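Local coordinates for hypothetical protein Atu1540 (Agrobacterium tumefaciens str. C58, PDB 2HWJ) that is of unknown function but belongs to the putative ParB-like nuclease family of the ParB/sulfiredoxin clan, at residues 19-33 with 64-78. Residues are numbered along the deposited sequence; the frame is centred on the assembly and turned at random.
Sequences PTQIAVGFREVELKR and YLIDHHHLVLALSKE
Gln21 lies over the imidazole of His69, its amide plane only 10° from the ring plane, and its CG sits 3.8 Å from the ring centroid in a CH-pi contact. Leu65 CD2 covers the opposite face, so a flat ring fits between the flat amide with its CG on one side and a leucine methyl on the other. The same amide is anchored by a hydrogen bond from Gln21 NE2 to Ala23 O (2.9 Å). Beside the stack, Thr20 points its short side chain at the end of strand 63-65: OG1 lies 2.8 Å from Leu65 O, with Leu108 O as a second acceptor within reach of its single proton, while the methyl CG2 meets the edge of the Tyr64 ring.

His70 is sandwiched too. Val24 CG1 stands over the centre of one face, 3.8 Å from the ring centroid, while Glu28 OE1 lies above the other face, near the rim, with the carboxylate inclined to the ring; its salt bridge is to Arg137. A water links His70 NE2 to Gln21 NE2.

Farther along, the helices pack through aliphatic and aromatic groups. Val24 CG2, Phe26 CE2 and Val29 CG2 converge on Leu73 CD2, which reaches them because CG is anti to the backbone N (chi1 -176°). Ala74 lets the backbones come close, its CB touching Lys32 CB at 3.7 Å. At the far end, Arg33 NH1 donates to Glu78 OE1 (2.7 Å), Lys77 CB lies over a guanidinium face, and Arg33 NE reaches back to Glu30. Lys77 NZ is a cation-pi partner of Phe26, 4.6 Å from the ring centroid, and makes a long salt bridge to Glu30 OE1.

The result is a buried pairing of helix segments 26-33 and 69-77, crossing at -57°, with two separately sandwiched histidines at the start of the second helix and a salt-bridge network closing the interface, in a fold assigned to the putative ParB-like nuclease family.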
loop_
_atom_site.group_PDB
_atom_site.type_symbol
_atom_site.label_atom_id
_atom_site.label_comp_id
_atom_site.label_asym_id
_atom_site.label_seq_id
_atom_site.Cartn_x
_atom_site.Cartn_y
_atom_site.Cartn_z
ATOM N N PRO A 19 -8.917 13.929 -19.067
ATOM C CA PRO A 19 -9.523 12.923 -18.205
ATOM C C PRO A 19 -8.713 11.621 -18.118
ATOM O O PRO A 19 -7.926 11.370 -19.025
ATOM C CB PRO A 19 -10.842 12.581 -18.927
ATOM C CG PRO A 19 -11.153 13.736 -19.720
ATOM C CD PRO A 19 -9.857 14.456 -20.067
ATOM N N THR A 20 -8.952 10.760 -17.099
ATOM C CA THR A 20 -8.339 9.472 -17.184
ATOM C C THR A 20 -9.330 8.375 -16.943
ATOM O O THR A 20 -8.977 7.230 -16.634
ATOM C CB THR A 20 -7.004 9.374 -16.270
ATOM O OG1 THR A 20 -7.322 9.541 -14.900
ATOM C CG2 THR A 20 -5.891 10.403 -16.671
ATOM N N GLN A 21 -10.602 8.685 -17.113
ATOM C CA GLN A 21 -11.724 7.701 -17.002
ATOM C C GLN A 21 -12.855 8.134 -17.918
ATOM O O GLN A 21 -12.950 9.300 -18.339
ATOM C CB GLN A 21 -12.203 7.548 -15.548
ATOM C CG GLN A 21 -12.887 8.762 -14.935
ATOM C CD GLN A 21 -13.043 8.634 -13.453
ATOM O OE1 GLN A 21 -12.057 8.465 -12.785
ATOM N NE2 GLN A 21 -14.273 8.767 -12.909
ATOM N N ILE A 22 -13.731 7.205 -18.241
ATOM C CA ILE A 22 -14.753 7.402 -19.237
ATOM C C ILE A 22 -16.017 7.911 -18.601
ATOM O O ILE A 22 -16.742 8.675 -19.222
ATOM C CB ILE A 22 -14.963 6.096 -19.971
ATOM C CG1 ILE A 22 -13.704 5.813 -20.766
ATOM C CG2 ILE A 22 -16.063 6.218 -20.968
ATOM C CD1 ILE A 22 -13.618 4.518 -21.291
ATOM N N ALA A 23 -16.261 7.558 -17.329
ATOM C CA ALA A 23 -17.590 7.818 -16.727
ATOM C C ALA A 23 -17.538 8.381 -15.337
ATOM O O ALA A 23 -16.529 8.257 -14.690
ATOM C CB ALA A 23 -18.514 6.599 -16.813
ATOM N N VAL A 24 -18.617 9.055 -14.934
ATOM C CA VAL A 24 -18.840 9.498 -13.567
ATOM C C VAL A 24 -20.345 9.425 -13.341
ATOM O O VAL A 24 -21.121 9.194 -14.284
ATOM C CB VAL A 24 -18.433 10.968 -13.356
ATOM C CG1 VAL A 24 -16.933 11.160 -13.373
ATOM C CG2 VAL A 24 -19.114 11.902 -14.449
ATOM N N GLY A 25 -20.777 9.639 -12.104
ATOM C CA GLY A 25 -22.177 9.553 -11.744
ATOM C C GLY A 25 -22.658 10.976 -11.737
ATOM O O GLY A 25 -22.254 11.778 -10.913
ATOM N N PHE A 26 -23.530 11.308 -12.676
ATOM C CA PHE A 26 -23.948 12.653 -12.856
ATOM C C PHE A 26 -24.702 13.077 -11.659
ATOM O O PHE A 26 -24.689 14.262 -11.351
ATOM C CB PHE A 26 -24.835 12.736 -14.063
ATOM C CG PHE A 26 -24.085 12.883 -15.327
ATOM C CD1 PHE A 26 -24.740 13.274 -16.489
ATOM C CD2 PHE A 26 -22.697 12.606 -15.366
ATOM C CE1 PHE A 26 -24.018 13.392 -17.669
ATOM C CE2 PHE A 26 -21.958 12.725 -16.540
ATOM C CZ PHE A 26 -22.585 13.116 -17.684
ATOM N N ARG A 27 -25.371 12.149 -10.968
ATOM C CA ARG A 27 -26.075 12.562 -9.747
ATOM C C ARG A 27 -25.091 13.192 -8.741
ATOM O O ARG A 27 -25.420 14.183 -8.103
ATOM C CB ARG A 27 -26.844 11.401 -9.090
ATOM C CG ARG A 27 -28.276 11.732 -8.764
ATOM C CD ARG A 27 -28.931 10.744 -7.807
ATOM N NE ARG A 27 -28.417 10.906 -6.447
ATOM C CZ ARG A 27 -29.160 11.213 -5.372
ATOM N NH1 ARG A 27 -30.484 11.399 -5.503
ATOM N NH2 ARG A 27 -28.564 11.333 -4.166
ATOM N N GLU A 28 -23.894 12.584 -8.596
ATOM C CA GLU A 28 -22.871 13.046 -7.671
ATOM C C GLU A 28 -22.424 14.427 -8.197
ATOM O O GLU A 28 -22.440 15.420 -7.427
ATOM C CB GLU A 28 -21.714 12.026 -7.586
ATOM C CG GLU A 28 -20.677 12.201 -6.381
ATOM C CD GLU A 28 -19.970 10.813 -5.873
ATOM O OE1 GLU A 28 -19.804 9.857 -6.705
ATOM O OE2 GLU A 28 -19.548 10.665 -4.676
ATOM N N VAL A 29 -22.096 14.497 -9.514
ATOM C CA VAL A 29 -21.803 15.780 -10.165
ATOM C C VAL A 29 -22.827 16.852 -9.725
ATOM O O VAL A 29 -22.438 17.825 -9.052
ATOM C CB VAL A 29 -21.768 15.679 -11.691
ATOM C CG1 VAL A 29 -21.660 17.057 -12.355
ATOM C CG2 VAL A 29 -20.644 14.835 -12.094
ATOM N N GLU A 30 -24.113 16.662 -10.043
ATOM C CA GLU A 30 -25.188 17.629 -9.659
ATOM C C GLU A 30 -25.208 18.028 -8.163
ATOM O O GLU A 30 -25.342 19.231 -7.832
ATOM C CB GLU A 30 -26.575 17.149 -10.106
ATOM C CG GLU A 30 -26.771 17.014 -11.622
ATOM C CD GLU A 30 -26.525 18.317 -12.396
ATOM O OE1 GLU A 30 -25.625 18.330 -13.318
ATOM O OE2 GLU A 30 -27.223 19.328 -12.089
ATOM N N LEU A 31 -25.061 17.053 -7.256
ATOM C CA LEU A 31 -24.886 17.404 -5.830
ATOM C C LEU A 31 -23.695 18.350 -5.636
ATOM O O LEU A 31 -23.887 19.450 -5.117
ATOM C CB LEU A 31 -24.808 16.185 -4.912
ATOM C CG LEU A 31 -26.155 15.429 -4.901
ATOM C CD1 LEU A 31 -26.057 14.200 -3.999
ATOM C CD2 LEU A 31 -27.396 16.316 -4.538
ATOM N N LYS A 32 -22.486 17.971 -6.097
ATOM C CA LYS A 32 -21.364 18.924 -6.071
ATOM C C LYS A 32 -21.780 20.282 -6.641
ATOM O O LYS A 32 -21.595 21.281 -5.959
ATOM C CB LYS A 32 -20.107 18.371 -6.699
ATOM C CG LYS A 32 -19.246 17.515 -5.750
ATOM C CD LYS A 32 -18.583 16.450 -6.601
ATOM C CE LYS A 32 -17.530 15.616 -5.913
ATOM N NZ LYS A 32 -17.646 15.520 -4.437
ATOM N N ARG A 33 -22.401 20.342 -7.821
ATOM C CA ARG A 33 -22.761 21.627 -8.349
ATOM C C ARG A 33 -23.702 22.424 -7.407
ATOM O O ARG A 33 -23.672 23.661 -7.403
ATOM C CB ARG A 33 -23.509 21.463 -9.632
ATOM C CG ARG A 33 -22.899 20.677 -10.728
ATOM C CD ARG A 33 -23.167 21.546 -11.908
ATOM N NE ARG A 33 -24.133 21.129 -12.892
ATOM C CZ ARG A 33 -24.815 22.021 -13.622
ATOM N NH1 ARG A 33 -24.652 23.316 -13.423
ATOM N NH2 ARG A 33 -25.663 21.643 -14.548
ATOM N N TYR A 64 -2.766 15.333 -17.194
ATOM C CA TYR A 64 -3.853 14.327 -17.005
ATOM C C TYR A 64 -4.392 14.312 -15.612
ATOM O O TYR A 64 -3.610 14.163 -14.685
ATOM C CB TYR A 64 -3.334 12.901 -17.349
ATOM C CG TYR A 64 -3.099 12.821 -18.809
ATOM C CD1 TYR A 64 -2.027 13.555 -19.381
ATOM C CD2 TYR A 64 -4.033 12.177 -19.659
ATOM C CE1 TYR A 64 -1.825 13.585 -20.784
ATOM C CE2 TYR A 64 -3.839 12.174 -21.045
ATOM C CZ TYR A 64 -2.716 12.881 -21.581
ATOM O OH TYR A 64 -2.475 12.933 -22.905
ATOM N N LEU A 65 -5.686 14.475 -15.458
ATOM C CA LEU A 65 -6.378 14.584 -14.149
ATOM C C LEU A 65 -6.404 13.209 -13.545
ATOM O O LEU A 65 -6.792 12.254 -14.210
ATOM C CB LEU A 65 -7.848 14.966 -14.377
ATOM C CG LEU A 65 -8.686 15.038 -13.116
ATOM C CD1 LEU A 65 -8.117 16.063 -12.102
ATOM C CD2 LEU A 65 -10.157 15.346 -13.408
ATOM N N ILE A 66 -6.052 13.095 -12.275
ATOM C CA ILE A 66 -5.855 11.759 -11.660
ATOM C C ILE A 66 -6.951 11.432 -10.646
ATOM O O ILE A 66 -7.254 10.279 -10.340
ATOM C CB ILE A 66 -4.411 11.680 -11.056
ATOM C CG1 ILE A 66 -3.515 11.220 -12.150
ATOM C CG2 ILE A 66 -4.266 10.711 -9.943
ATOM C CD1 ILE A 66 -4.311 10.428 -13.068
ATOM N N ASP A 67 -7.596 12.442 -10.122
ATOM C CA ASP A 67 -8.653 12.128 -9.217
ATOM C C ASP A 67 -9.684 13.196 -9.344
ATOM O O ASP A 67 -9.412 14.226 -9.993
ATOM C CB ASP A 67 -8.094 12.164 -7.788
ATOM C CG ASP A 67 -8.808 11.209 -6.898
ATOM O OD1 ASP A 67 -9.725 10.513 -7.429
ATOM O OD2 ASP A 67 -8.463 11.154 -5.693
ATOM N N HIS A 68 -10.813 13.041 -8.670
ATOM C CA HIS A 68 -11.730 14.169 -8.604
ATOM C C HIS A 68 -12.368 14.535 -9.918
ATOM O O HIS A 68 -12.632 15.698 -10.169
ATOM C CB HIS A 68 -11.095 15.403 -7.977
ATOM C CG HIS A 68 -10.414 15.100 -6.688
ATOM N ND1 HIS A 68 -11.108 14.875 -5.517
ATOM C CD2 HIS A 68 -9.102 14.926 -6.389
ATOM C CE1 HIS A 68 -10.254 14.586 -4.553
ATOM N NE2 HIS A 68 -9.039 14.602 -5.060
ATOM N N HIS A 69 -12.612 13.576 -10.776
ATOM C CA HIS A 69 -13.474 13.902 -11.968
ATOM C C HIS A 69 -14.874 14.508 -11.649
ATOM O O HIS A 69 -15.353 15.374 -12.364
ATOM C CB HIS A 69 -13.563 12.718 -12.904
ATOM C CG HIS A 69 -12.232 12.332 -13.482
ATOM N ND1 HIS A 69 -11.953 12.376 -14.834
ATOM C CD2 HIS A 69 -11.090 11.910 -12.885
ATOM C CE1 HIS A 69 -10.705 11.987 -15.045
ATOM N NE2 HIS A 69 -10.159 11.709 -13.878
ATOM N N HIS A 70 -15.517 14.061 -10.581
ATOM C CA HIS A 70 -16.862 14.490 -10.339
ATOM C C HIS A 70 -16.761 15.976 -10.113
ATOM O O HIS A 70 -17.424 16.775 -10.732
ATOM C CB HIS A 70 -17.409 13.730 -9.128
ATOM C CG HIS A 70 -17.641 12.271 -9.399
ATOM N ND1 HIS A 70 -18.820 11.786 -9.940
ATOM C CD2 HIS A 70 -16.819 11.201 -9.299
ATOM C CE1 HIS A 70 -18.728 10.481 -10.124
ATOM N NE2 HIS A 70 -17.521 10.102 -9.755
ATOM N N LEU A 71 -15.790 16.361 -9.322
ATOM C CA LEU A 71 -15.662 17.721 -8.870
ATOM C C LEU A 71 -15.283 18.530 -10.040
ATOM O O LEU A 71 -15.868 19.604 -10.261
ATOM C CB LEU A 71 -14.586 17.815 -7.820
ATOM C CG LEU A 71 -14.394 19.287 -7.506
ATOM C CD1 LEU A 71 -15.673 19.848 -6.911
ATOM C CD2 LEU A 71 -13.189 19.581 -6.631
ATOM N N VAL A 72 -14.351 18.034 -10.839
ATOM C CA VAL A 72 -13.985 18.849 -11.996
ATOM C C VAL A 72 -15.115 19.046 -13.035
ATOM O O VAL A 72 -15.318 20.187 -13.542
ATOM C CB VAL A 72 -12.640 18.435 -12.645
ATOM C CG1 VAL A 72 -12.373 19.244 -13.859
ATOM C CG2 VAL A 72 -11.463 18.631 -11.656
ATOM N N LEU A 73 -15.901 18.007 -13.325
ATOM C CA LEU A 73 -17.052 18.245 -14.192
ATOM C C LEU A 73 -18.034 19.220 -13.511
ATOM O O LEU A 73 -18.612 20.103 -14.166
ATOM C CB LEU A 73 -17.698 16.945 -14.559
ATOM C CG LEU A 73 -18.883 16.845 -15.524
ATOM C CD1 LEU A 73 -18.561 17.466 -16.889
ATOM C CD2 LEU A 73 -19.337 15.393 -15.663
ATOM N N ALA A 74 -18.203 19.075 -12.195
ATOM C CA ALA A 74 -19.149 19.950 -11.510
ATOM C C ALA A 74 -18.717 21.396 -11.791
ATOM O O ALA A 74 -19.554 22.263 -12.165
ATOM C CB ALA A 74 -19.177 19.697 -10.019
ATOM N N LEU A 75 -17.410 21.655 -11.637
ATOM C CA LEU A 75 -16.927 23.041 -11.679
ATOM C C LEU A 75 -17.036 23.509 -13.130
ATOM O O LEU A 75 -17.441 24.636 -13.429
ATOM C CB LEU A 75 -15.487 23.133 -11.190
ATOM C CG LEU A 75 -14.974 23.493 -9.792
ATOM C CD1 LEU A 75 -15.938 23.449 -8.727
ATOM C CD2 LEU A 75 -13.802 22.620 -9.415
ATOM N N SER A 76 -16.750 22.603 -14.037
ATOM C CA SER A 76 -16.832 22.953 -15.423
ATOM C C SER A 76 -18.258 23.338 -15.828
ATOM O O SER A 76 -18.484 24.424 -16.402
ATOM C CB SER A 76 -16.388 21.800 -16.242
ATOM O OG SER A 76 -16.685 22.210 -17.530
ATOM N N LYS A 77 -19.221 22.473 -15.485
ATOM C CA LYS A 77 -20.610 22.831 -15.650
ATOM C C LYS A 77 -21.008 24.136 -14.915
ATOM O O LYS A 77 -21.932 24.823 -15.354
ATOM C CB LYS A 77 -21.533 21.682 -15.285
ATOM C CG LYS A 77 -21.417 20.501 -16.206
ATOM C CD LYS A 77 -22.609 19.512 -15.933
ATOM C CE LYS A 77 -22.680 18.272 -16.865
ATOM N NZ LYS A 77 -24.012 17.574 -16.708
ATOM N N GLU A 78 -20.318 24.526 -13.840
ATOM C CA GLU A 78 -20.702 25.802 -13.190
ATOM C C GLU A 78 -20.101 27.019 -13.848
ATOM O O GLU A 78 -20.253 28.121 -13.348
ATOM C CB GLU A 78 -20.335 25.823 -11.701
ATOM C CG GLU A 78 -21.368 25.211 -10.789
ATOM C CD GLU A 78 -22.822 25.713 -11.058
ATOM O OE1 GLU A 78 -23.684 24.848 -11.409
ATOM O OE2 GLU A 78 -23.102 26.947 -10.908
HETATM O O HOH W 1 -14.730 8.409 -9.693
#